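Local coordinates for protein ssDNA binding RNA Polymerase cofactor (Pseudomonas phage LUZ7, PDB 6QLC) that binds single-stranded DNA and serves as a cofactor of RNA polymerase, regulating transcription in an N4-related bacterial virus, at residues A[60-66]-A[79-83]. Residues are numbered along the deposited sequence; the frame is centred on the assembly and turned at random.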
loop_
_atom_site.group_PDB
_atom_site.type_symbol
_atom_site.label_atom_id
_atom_site.label_comp_id
_atom_site.label_asym_id
_atom_site.label_seq_id
_atom_site.Cartn_x
_atom_site.Cartn_y
_atom_site.Cartn_z
ATOM N N GLU A 60 12.381 -4.712 10.253
ATOM C CA GLU A 60 13.547 -5.588 10.338
ATOM C C GLU A 60 13.812 -6.267 9.006
ATOM O O GLU A 60 14.964 -6.401 8.577
ATOM C CB GLU A 60 13.338 -6.655 11.417
ATOM C CG GLU A 60 13.959 -6.338 12.757
ATOM C CD GLU A 60 13.730 -7.458 13.756
ATOM O OE1 GLU A 60 12.881 -7.282 14.662
ATOM O OE2 GLU A 60 14.387 -8.517 13.618
ATOM N N PHE A 61 12.751 -6.741 8.363
ATOM C CA PHE A 61 12.892 -7.460 7.111
ATOM C C PHE A 61 13.556 -6.599 6.048
ATOM O O PHE A 61 14.335 -7.105 5.234
ATOM C CB PHE A 61 11.515 -7.914 6.655
ATOM C CG PHE A 61 11.529 -8.705 5.410
ATOM C CD1 PHE A 61 12.051 -9.981 5.401
ATOM C CD2 PHE A 61 11.014 -8.172 4.239
ATOM C CE1 PHE A 61 12.054 -10.730 4.248
ATOM C CE2 PHE A 61 11.018 -8.908 3.072
ATOM C CZ PHE A 61 11.536 -10.191 3.076
ATOM N N LEU A 62 13.300 -5.294 6.074
ATOM C CA LEU A 62 13.780 -4.375 5.052
ATOM C C LEU A 62 15.045 -3.629 5.457
ATOM O O LEU A 62 15.428 -2.677 4.773
ATOM C CB LEU A 62 12.686 -3.370 4.702
ATOM C CG LEU A 62 11.452 -3.991 4.066
ATOM C CD1 LEU A 62 10.631 -2.907 3.401
ATOM C CD2 LEU A 62 11.893 -5.043 3.060
ATOM N N THR A 63 15.696 -4.030 6.554
ATOM C CA THR A 63 16.887 -3.332 7.044
ATOM C C THR A 63 18.034 -4.253 7.427
ATOM O O THR A 63 19.190 -3.816 7.370
ATOM C CB THR A 63 16.552 -2.479 8.270
ATOM O OG1 THR A 63 15.945 -3.314 9.257
ATOM C CG2 THR A 63 15.605 -1.361 7.923
ATOM N N VAL A 64 17.768 -5.500 7.811
ATOM C CA VAL A 64 18.729 -6.342 8.505
ATOM C C VAL A 64 18.594 -7.764 7.973
ATOM O O VAL A 64 17.508 -8.188 7.570
ATOM C CB VAL A 64 18.487 -6.218 10.029
ATOM C CG1 VAL A 64 18.901 -7.462 10.787
ATOM C CG2 VAL A 64 19.178 -4.964 10.569
ATOM N N ASP A 65 19.711 -8.499 7.944
ATOM C CA ASP A 65 19.794 -9.760 7.210
ATOM C C ASP A 65 19.740 -10.999 8.105
ATOM O O ASP A 65 20.304 -12.035 7.735
ATOM C CB ASP A 65 21.064 -9.786 6.356
ATOM C CG ASP A 65 22.345 -9.894 7.185
ATOM O OD1 ASP A 65 22.312 -9.579 8.394
ATOM O OD2 ASP A 65 23.394 -10.277 6.616
ATOM N N ASP A 66 19.034 -10.926 9.239
ATOM C CA ASP A 66 19.024 -11.972 10.278
ATOM C C ASP A 66 20.445 -12.461 10.567
ATOM O O ASP A 66 20.756 -13.653 10.531
ATOM C CB ASP A 66 18.062 -13.132 9.948
ATOM C CG ASP A 66 18.341 -13.809 8.610
ATOM O OD1 ASP A 66 19.191 -14.723 8.554
ATOM O OD2 ASP A 66 17.691 -13.435 7.610
ATOM N N ARG A 79 14.341 -7.973 -1.403
ATOM C CA ARG A 79 13.284 -8.194 -0.419
ATOM C C ARG A 79 12.077 -7.309 -0.694
ATOM O O ARG A 79 10.933 -7.753 -0.546
ATOM C CB ARG A 79 13.815 -7.947 0.996
ATOM C CG ARG A 79 14.797 -9.013 1.486
ATOM C CD ARG A 79 14.975 -8.984 3.024
ATOM N NE ARG A 79 15.701 -10.163 3.502
ATOM C CZ ARG A 79 16.187 -10.304 4.734
ATOM N NH1 ARG A 79 16.043 -9.331 5.638
ATOM N NH2 ARG A 79 16.837 -11.416 5.050
ATOM N N CYS A 80 12.306 -6.047 -1.060
ATOM C CA CYS A 80 11.193 -5.203 -1.498
ATOM C C CYS A 80 10.397 -5.910 -2.585
ATOM O O CYS A 80 9.166 -6.017 -2.514
ATOM C CB CYS A 80 11.713 -3.863 -2.008
ATOM S SG CYS A 80 12.238 -2.719 -0.706
ATOM N N LYS A 81 11.097 -6.464 -3.569
ATOM C CA LYS A 81 10.398 -7.151 -4.644
ATOM C C LYS A 81 9.613 -8.336 -4.097
ATOM O O LYS A 81 8.437 -8.515 -4.432
ATOM C CB LYS A 81 11.401 -7.581 -5.715
ATOM C CG LYS A 81 11.550 -6.544 -6.829
ATOM C CD LYS A 81 12.865 -6.707 -7.583
ATOM C CE LYS A 81 13.036 -8.132 -8.095
ATOM N NZ LYS A 81 14.358 -8.349 -8.752
ATOM N N LYS A 82 10.236 -9.121 -3.213
ATOM C CA LYS A 82 9.567 -10.285 -2.643
ATOM C C LYS A 82 8.292 -9.897 -1.902
ATOM O O LYS A 82 7.272 -10.578 -2.030
ATOM C CB LYS A 82 10.520 -11.041 -1.717
ATOM C CG LYS A 82 10.000 -12.424 -1.301
ATOM C CD LYS A 82 10.624 -12.891 -0.005
ATOM C CE LYS A 82 9.564 -13.208 1.050
ATOM N NZ LYS A 82 10.161 -13.582 2.381
ATOM N N LEU A 83 8.322 -8.803 -1.128
ATOM C CA LEU A 83 7.088 -8.263 -0.562
ATOM C C LEU A 83 6.025 -8.073 -1.639
ATOM O O LEU A 83 4.955 -8.695 -1.592
ATOM C CB LEU A 83 7.363 -6.934 0.142
ATOM C CG LEU A 83 7.924 -6.936 1.560
ATOM C CD1 LEU A 83 7.678 -5.617 2.284
ATOM C CD2 LEU A 83 7.349 -8.081 2.342
#
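Arg79 NH1 is gripped by two backbone carbonyls, one on the last residue of helix 53-61 and one in the loop that follows. The bond from Arg79 NH1 to Phe61 O is short and nearly straight (2.8 Å, 165° at the hydrogen), with the oxygen close to the guanidinium plane, although the donor lies tilted from the plane of that carbonyl. The second bond, from Arg79 NH1 to Val64 O at 2.7 Å, is bent and weak. At the neighbouring nitrogen, Arg79 NH2 makes a long salt bridge of 3.4 Å to Asp66 OD2 whose hydrogen bond is weak, and the carboxylate lies at a shallow tilt to the guanidinium. The chain of 60-66 thus curls round the edge of the guanidinium, which ties the turn to helix 73-86. Arg79 gets there on an extended chain from CG to NE that passes over the Phe61 ring. Arg79 CD sits above one face, 3.7 Å from the Phe61 ring centroid, in a CH-pi contact, while Phe61 CE1 underlies a guanidinium face with the two planes only 5° apart. With CG anti to the backbone N (chi1 -178°), Phe61 carries its ring alongside helix 73-86, where Phe61 CE2 meets Arg79 CB at 3.6 Å and Leu83 CD2 at 3.8 Å. Lys82 comes crosswise to the ring, its NZ obliquely placed 3.7 Å from Phe61 CZ. On the buried side, Leu62 and Leu83 meet tip to tip through their CD1 atoms, and Leu62 CD2 rests near Arg79 CB. Leu91 and Phe33 of the second subunit pack on Leu62 and Leu83, respectively, so this apolar patch continues into the dimer interface. An arginine of the following helix thus hydrogen-bonds to the C-terminal carbonyl of helix 53-61 and to the turn after it, in two consecutive helices, 53-61 and 73-86, packed together across the loop that links them.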